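Local structure of obscurin (Homo sapiens, 2YZ8) at residues D17-E22 against T90-L96; V9-L15 against F82-S88. The protein probably serves as a giant structural and signalling protein of muscle, built largely from immunoglobulin-like domains such as this one. One frame throughout, in Å; residues are numbered along the deposited sequence.

Interaction 1 (D17-E22 against T90-L96); sequences DLEVLE and TLTVTAL
Thr-90 gives its backbone N-H to OD2 of Asp-17, a nearly straight bond of 2.8 Å (169°) that meets the oxygen on its anti side, somewhat out of the carboxylate plane. The aspartate suits the position just before strand 18-21, where its carboxylate grips the neighbouring strand before the backbone pairing begins. That pairing opens with Leu-18 N donating to Thr-90 O at 3.0 Å. Leu-91 turns the other way, into the sandwich. With CG anti to the backbone N (chi1 169°), its CD1 lies 3.8 Å from CD1 of Leu-18 and 4.0 Å from CG2 of Val-20, and Leu-70 from a nearby loop covers the same apolar side.

Thr-92 sits between Leu-18 and Val-20: its N donates to Leu-18 O at 2.8 Å, and its O receives Val-20 N. On the outer face a water donates to Leu-18 O and also bonds the OG1 atoms of Thr-90 and Thr-92, so two hydroxyls and a carbonyl are served together where threonines suit both a strand and solvent. Val-93 faces inward again and rests CG1 against CA of Glu-22. Thr-94 repeats the pattern of Thr-92, with N to Val-20 O and O to Glu-22 N, while its OG1 makes a weak 3.3 Å hydrogen bond to OE1 of the extended Glu-19. Beyond the strand, Leu-96 crosses Leu-21 at about a right angle; CD2 of Leu-96 lies 4.0 Å from CG of Leu-21, a modest apolar cover for an exposed leucine. This parallel pairing of the early strand with the last one is the A'-G edge characteristic of I-set immunoglobulin domains.

Interaction 2 (V9-L15 against F82-S88); sequences VRFQEAL and FGDQTTS
The CG2 methyl of Thr-87 stands almost squarely over the centre of the Phe-11 ring, a CH-pi contact in which CG2 lies 3.6 Å from the ring centroid and 11° off its normal. The other branch of the same threonine works too: OG1, anti to the backbone N (chi1 180°), accepts Leu-15 N at 3.0 Å, so one small residue serves both arms of the bent 9-15 segment. Losing the ring to an alanine here is likely to leave that methyl without its aromatic partner and to open a gap beside Cys-30 and Cys-80. The bend is the A-to-A' switch of an immunoglobulin sandwich: the chain kinks at Gln-12, where Gln-12 and Glu-13 both face Val-31 in a classic beta bulge, and only after Glu-13 crosses, through Ala-14 and Leu-15, to the other sheet.

At the far end, a type II' turn runs from Phe-82 to Gln-85, with glycine suited to the positive phi of Gly-83. Val-9 CB packs 3.6 Å from Phe-82 CE1, the two side chains crossing at about a right angle. The Gln-85 amide stacks on the Arg-10 guanidinium, planes 22° apart, with OE1 over one face, 3.6 Å from NH1. At Leu-15 a water bridges the two segments, donating to Leu-15 O and to Ser-88 O.

In the fold
From the N terminus, residues 9-15 come first and meet 82-88 in interaction 2, closing a loop of 66 residues between the segments. The chain then runs straight on into 17-22, which pairs with 90-96 in interaction 1 across 67 residues. Because the partners follow in the same order, the two loops cross. Strand 11-13 belongs to the sheet of strand 26-32, whereas strand 18-21 edges the sheet of strand 85-94, so the start of the domain spans both halves of the sandwich. Strand 85-94 takes part in both contacts, whose centres lie about 23 Å apart on opposite sides of the chain's centre.

Interaction 1 (D17-E22 against T90-L96)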
loop_
_atom_site.group_PDB
_atom_site.type_symbol
_atom_site.label_atom_id
_atom_site.label_comp_id
_atom_site.label_asym_id
_atom_site.label_seq_id
_atom_site.Cartn_x
_atom_site.Cartn_y
_atom_site.Cartn_z
ATOM N N ASP A 17 7.922 4.829 -3.489
ATOM C CA ASP A 17 7.314 6.154 -3.369
ATOM C C ASP A 17 6.568 6.493 -4.653
ATOM O O ASP A 17 7.115 6.337 -5.745
ATOM C CB ASP A 17 8.385 7.227 -3.140
ATOM C CG ASP A 17 9.087 7.096 -1.797
ATOM O OD1 ASP A 17 10.269 7.491 -1.717
ATOM O OD2 ASP A 17 8.469 6.622 -0.819
ATOM N N LEU A 18 5.333 6.967 -4.520
ATOM C CA LEU A 18 4.540 7.365 -5.687
ATOM C C LEU A 18 3.946 8.763 -5.616
ATOM O O LEU A 18 3.697 9.295 -4.535
ATOM C CB LEU A 18 3.428 6.354 -6.002
ATOM C CG LEU A 18 3.034 5.184 -5.110
ATOM C CD1 LEU A 18 2.602 5.624 -3.720
ATOM C CD2 LEU A 18 1.911 4.421 -5.805
ATOM N N GLU A 19 3.721 9.336 -6.794
ATOM C CA GLU A 19 3.048 10.620 -6.946
ATOM C C GLU A 19 1.880 10.444 -7.910
ATOM O O GLU A 19 2.073 10.051 -9.059
ATOM C CB GLU A 19 4.018 11.683 -7.464
ATOM C CG GLU A 19 3.412 13.078 -7.531
ATOM C CD GLU A 19 4.252 14.059 -8.334
ATOM O OE1 GLU A 19 3.754 14.548 -9.373
ATOM O OE2 GLU A 19 5.402 14.347 -7.932
ATOM N N VAL A 20 0.672 10.728 -7.432
ATOM C CA VAL A 20 -0.552 10.489 -8.203
ATOM C C VAL A 20 -1.438 11.733 -8.171
ATOM O O VAL A 20 -1.452 12.458 -7.175
ATOM C CB VAL A 20 -1.346 9.274 -7.640
ATOM C CG1 VAL A 20 -2.608 9.011 -8.458
ATOM C CG2 VAL A 20 -0.484 8.019 -7.611
ATOM N N LEU A 21 -2.170 11.969 -9.260
ATOM C CA LEU A 21 -3.149 13.057 -9.327
ATOM C C LEU A 21 -4.313 12.836 -8.365
ATOM O O LEU A 21 -4.717 11.699 -8.113
ATOM C CB LEU A 21 -3.699 13.223 -10.753
ATOM C CG LEU A 21 -2.944 13.985 -11.857
ATOM C CD1 LEU A 21 -2.404 15.337 -11.376
ATOM C CD2 LEU A 21 -1.825 13.147 -12.476
ATOM N N GLU A 22 -4.847 13.937 -7.845
ATOM C CA GLU A 22 -6.074 13.951 -7.052
ATOM C C GLU A 22 -7.231 13.329 -7.846
ATOM O O GLU A 22 -7.309 13.494 -9.065
ATOM C CB GLU A 22 -6.416 15.398 -6.689
ATOM C CG GLU A 22 -7.470 15.572 -5.603
ATOM C CD GLU A 22 -7.879 17.026 -5.394
ATOM O OE1 GLU A 22 -7.441 17.908 -6.170
ATOM O OE2 GLU A 22 -8.649 17.288 -4.445
ATOM N N THR A 90 6.078 6.542 0.635
ATOM C CA THR A 90 5.132 7.649 0.725
ATOM C C THR A 90 4.312 7.828 -0.545
ATOM O O THR A 90 4.790 7.595 -1.658
ATOM C CB THR A 90 5.812 8.994 1.053
ATOM O OG1 THR A 90 6.772 9.303 0.039
ATOM C CG2 THR A 90 6.496 8.944 2.410
ATOM N N LEU A 91 3.072 8.254 -0.353
ATOM C CA LEU A 91 2.193 8.627 -1.439
ATOM C C LEU A 91 2.053 10.142 -1.460
ATOM O O LEU A 91 1.658 10.742 -0.465
ATOM C CB LEU A 91 0.826 7.965 -1.242
ATOM C CG LEU A 91 -0.375 8.372 -2.107
ATOM C CD1 LEU A 91 -0.101 8.221 -3.603
ATOM C CD2 LEU A 91 -1.586 7.542 -1.698
ATOM N N THR A 92 2.401 10.755 -2.588
ATOM C CA THR A 92 2.231 12.195 -2.776
ATOM C C THR A 92 1.034 12.416 -3.693
ATOM O O THR A 92 0.918 11.774 -4.740
ATOM C CB THR A 92 3.519 12.851 -3.353
ATOM O OG1 THR A 92 4.589 12.679 -2.421
ATOM C CG2 THR A 92 3.337 14.357 -3.614
ATOM N N VAL A 93 0.133 13.306 -3.284
ATOM C CA VAL A 93 -1.050 13.618 -4.084
ATOM C C VAL A 93 -0.909 15.013 -4.673
ATOM O O VAL A 93 -0.621 15.979 -3.952
ATOM C CB VAL A 93 -2.358 13.459 -3.266
ATOM C CG1 VAL A 93 -3.581 13.911 -4.082
ATOM C CG2 VAL A 93 -2.519 11.999 -2.829
ATOM N N THR A 94 -1.082 15.105 -5.993
ATOM C CA THR A 94 -0.945 16.371 -6.722
ATOM C C THR A 94 -2.327 16.891 -7.093
ATOM O O THR A 94 -3.173 16.131 -7.590
ATOM C CB THR A 94 -0.084 16.174 -7.992
ATOM O OG1 THR A 94 1.217 15.706 -7.614
ATOM C CG2 THR A 94 0.063 17.470 -8.783
ATOM N N ALA A 95 -2.555 18.182 -6.854
ATOM C CA ALA A 95 -3.851 18.794 -7.137
ATOM C C ALA A 95 -4.158 18.779 -8.630
ATOM O O ALA A 95 -3.261 18.982 -9.452
ATOM C CB ALA A 95 -3.900 20.207 -6.599
ATOM N N LEU A 96 -5.423 18.535 -8.971
ATOM C CA LEU A 96 -5.874 18.538 -10.363
ATOM C C LEU A 96 -6.137 19.955 -10.868
ATOM O O LEU A 96 -6.784 20.743 -10.173
ATOM C CB LEU A 96 -7.151 17.705 -10.534
ATOM C CG LEU A 96 -7.087 16.242 -10.983
ATOM C CD1 LEU A 96 -8.500 15.702 -11.112
ATOM C CD2 LEU A 96 -6.340 16.074 -12.300
HETATM O O HOH W 1 5.711 10.192 -2.646
#

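Interaction 2 (V9-L15 against F82-S88)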
loop_
_atom_site.group_PDB
_atom_site.type_symbol
_atom_site.label_atom_id
_atom_site.label_comp_id
_atom_site.label_asym_id
_atom_site.label_seq_id
_atom_site.Cartn_x
_atom_site.Cartn_y
_atom_site.Cartn_z
ATOM N N VAL A 9 9.869 -15.563 5.425
ATOM C CA VAL A 9 9.314 -14.704 4.379
ATOM C C VAL A 9 9.754 -13.243 4.524
ATOM O O VAL A 9 9.600 -12.637 5.586
ATOM C CB VAL A 9 7.765 -14.806 4.324
ATOM C CG1 VAL A 9 7.189 -13.860 3.274
ATOM C CG2 VAL A 9 7.329 -16.246 4.046
ATOM N N ARG A 10 10.304 -12.696 3.442
ATOM C CA ARG A 10 10.803 -11.323 3.403
ATOM C C ARG A 10 10.156 -10.560 2.252
ATOM O O ARG A 10 9.736 -11.161 1.263
ATOM C CB ARG A 10 12.327 -11.322 3.211
ATOM C CG ARG A 10 13.180 -11.280 4.485
ATOM C CD ARG A 10 12.932 -12.448 5.432
ATOM N NE ARG A 10 14.055 -12.685 6.340
ATOM C CZ ARG A 10 13.937 -13.165 7.576
ATOM N NH1 ARG A 10 12.740 -13.442 8.079
ATOM N NH2 ARG A 10 15.019 -13.357 8.322
ATOM N N PHE A 11 10.080 -9.238 2.377
ATOM C CA PHE A 11 9.703 -8.400 1.241
ATOM C C PHE A 11 10.846 -8.379 0.236
ATOM O O PHE A 11 11.860 -7.725 0.446
ATOM C CB PHE A 11 9.295 -6.990 1.689
ATOM C CG PHE A 11 7.954 -6.948 2.363
ATOM C CD1 PHE A 11 7.861 -6.907 3.751
ATOM C CD2 PHE A 11 6.784 -6.996 1.609
ATOM C CE1 PHE A 11 6.615 -6.890 4.384
ATOM C CE2 PHE A 11 5.532 -6.981 2.236
ATOM C CZ PHE A 11 5.450 -6.926 3.622
ATOM N N GLN A 12 10.680 -9.145 -0.839
ATOM C CA GLN A 12 11.693 -9.266 -1.883
ATOM C C GLN A 12 11.795 -7.972 -2.688
ATOM O O GLN A 12 12.889 -7.551 -3.067
ATOM C CB GLN A 12 11.360 -10.445 -2.799
ATOM C CG GLN A 12 12.356 -10.663 -3.920
ATOM C CD GLN A 12 12.223 -12.022 -4.539
ATOM O OE1 GLN A 12 11.981 -13.010 -3.844
ATOM N NE2 GLN A 12 12.394 -12.094 -5.852
ATOM N N GLU A 13 10.643 -7.355 -2.946
ATOM C CA GLU A 13 10.589 -6.037 -3.574
ATOM C C GLU A 13 9.856 -5.072 -2.658
ATOM O O GLU A 13 8.698 -5.292 -2.294
ATOM C CB GLU A 13 9.909 -6.099 -4.944
ATOM C CG GLU A 13 10.727 -6.807 -6.020
ATOM N N ALA A 14 10.554 -4.007 -2.285
ATOM C CA ALA A 14 10.028 -2.990 -1.389
ATOM C C ALA A 14 8.935 -2.140 -2.048
ATOM O O ALA A 14 8.886 -2.021 -3.270
ATOM C CB ALA A 14 11.172 -2.097 -0.896
ATOM N N LEU A 15 8.056 -1.573 -1.224
ATOM C CA LEU A 15 7.149 -0.497 -1.647
ATOM C C LEU A 15 7.918 0.690 -2.220
ATOM O O LEU A 15 8.980 1.048 -1.713
ATOM C CB LEU A 15 6.316 -0.004 -0.460
ATOM C CG LEU A 15 5.096 -0.812 -0.031
ATOM C CD1 LEU A 15 4.574 -0.280 1.303
ATOM C CD2 LEU A 15 4.026 -0.751 -1.107
ATOM N N PHE A 82 4.545 -8.232 7.274
ATOM C CA PHE A 82 4.270 -9.655 7.431
ATOM C C PHE A 82 5.184 -10.210 8.514
ATOM O O PHE A 82 6.413 -10.144 8.397
ATOM C CB PHE A 82 4.448 -10.425 6.119
ATOM C CG PHE A 82 4.146 -11.893 6.242
ATOM C CD1 PHE A 82 5.177 -12.828 6.350
ATOM C CD2 PHE A 82 2.831 -12.342 6.283
ATOM C CE1 PHE A 82 4.898 -14.194 6.479
ATOM C CE2 PHE A 82 2.544 -13.706 6.418
ATOM C CZ PHE A 82 3.583 -14.630 6.521
ATOM N N GLY A 83 4.573 -10.752 9.563
ATOM C CA GLY A 83 5.313 -11.245 10.715
ATOM C C GLY A 83 6.131 -10.108 11.290
ATOM O O GLY A 83 5.576 -9.082 11.684
ATOM N N ASP A 84 7.450 -10.280 11.288
ATOM C CA ASP A 84 8.390 -9.268 11.792
ATOM C C ASP A 84 8.916 -8.327 10.704
ATOM O O ASP A 84 9.614 -7.358 10.996
ATOM C CB ASP A 84 9.568 -9.949 12.507
ATOM C CG ASP A 84 10.211 -11.068 11.674
ATOM O OD1 ASP A 84 9.666 -11.456 10.611
ATOM O OD2 ASP A 84 11.273 -11.572 12.098
ATOM N N GLN A 85 8.567 -8.616 9.456
ATOM C CA GLN A 85 9.090 -7.892 8.304
ATOM C C GLN A 85 8.163 -6.757 7.886
ATOM O O GLN A 85 6.941 -6.894 7.928
ATOM C CB GLN A 85 9.305 -8.851 7.127
ATOM C CG GLN A 85 10.297 -9.985 7.400
ATOM C CD GLN A 85 11.724 -9.498 7.623
ATOM O OE1 GLN A 85 12.381 -9.900 8.580
ATOM N NE2 GLN A 85 12.206 -8.630 6.744
ATOM N N THR A 86 8.750 -5.633 7.487
ATOM C CA THR A 86 7.970 -4.485 7.042
ATOM C C THR A 86 8.625 -3.795 5.854
ATOM O O THR A 86 9.839 -3.878 5.670
ATOM C CB THR A 86 7.771 -3.420 8.171
ATOM O OG1 THR A 86 8.979 -2.664 8.353
ATOM C CG2 THR A 86 7.359 -4.053 9.498
ATOM N N THR A 87 7.809 -3.110 5.060
ATOM C CA THR A 87 8.288 -2.218 4.008
ATOM C C THR A 87 7.397 -0.978 4.013
ATOM O O THR A 87 6.251 -1.043 4.459
ATOM C CB THR A 87 8.322 -2.901 2.610
ATOM O OG1 THR A 87 8.790 -1.971 1.622
ATOM C CG2 THR A 87 6.944 -3.435 2.207
ATOM N N SER A 88 7.919 0.143 3.532
ATOM C CA SER A 88 7.216 1.415 3.665
ATOM C C SER A 88 7.611 2.411 2.572
ATOM O O SER A 88 8.753 2.419 2.135
ATOM C CB SER A 88 7.521 2.020 5.039
ATOM O OG SER A 88 6.842 3.240 5.217
HETATM O O HOH W 2 11.709 -7.806 4.488
HETATM O O HOH W 3 10.964 1.319 0.519
#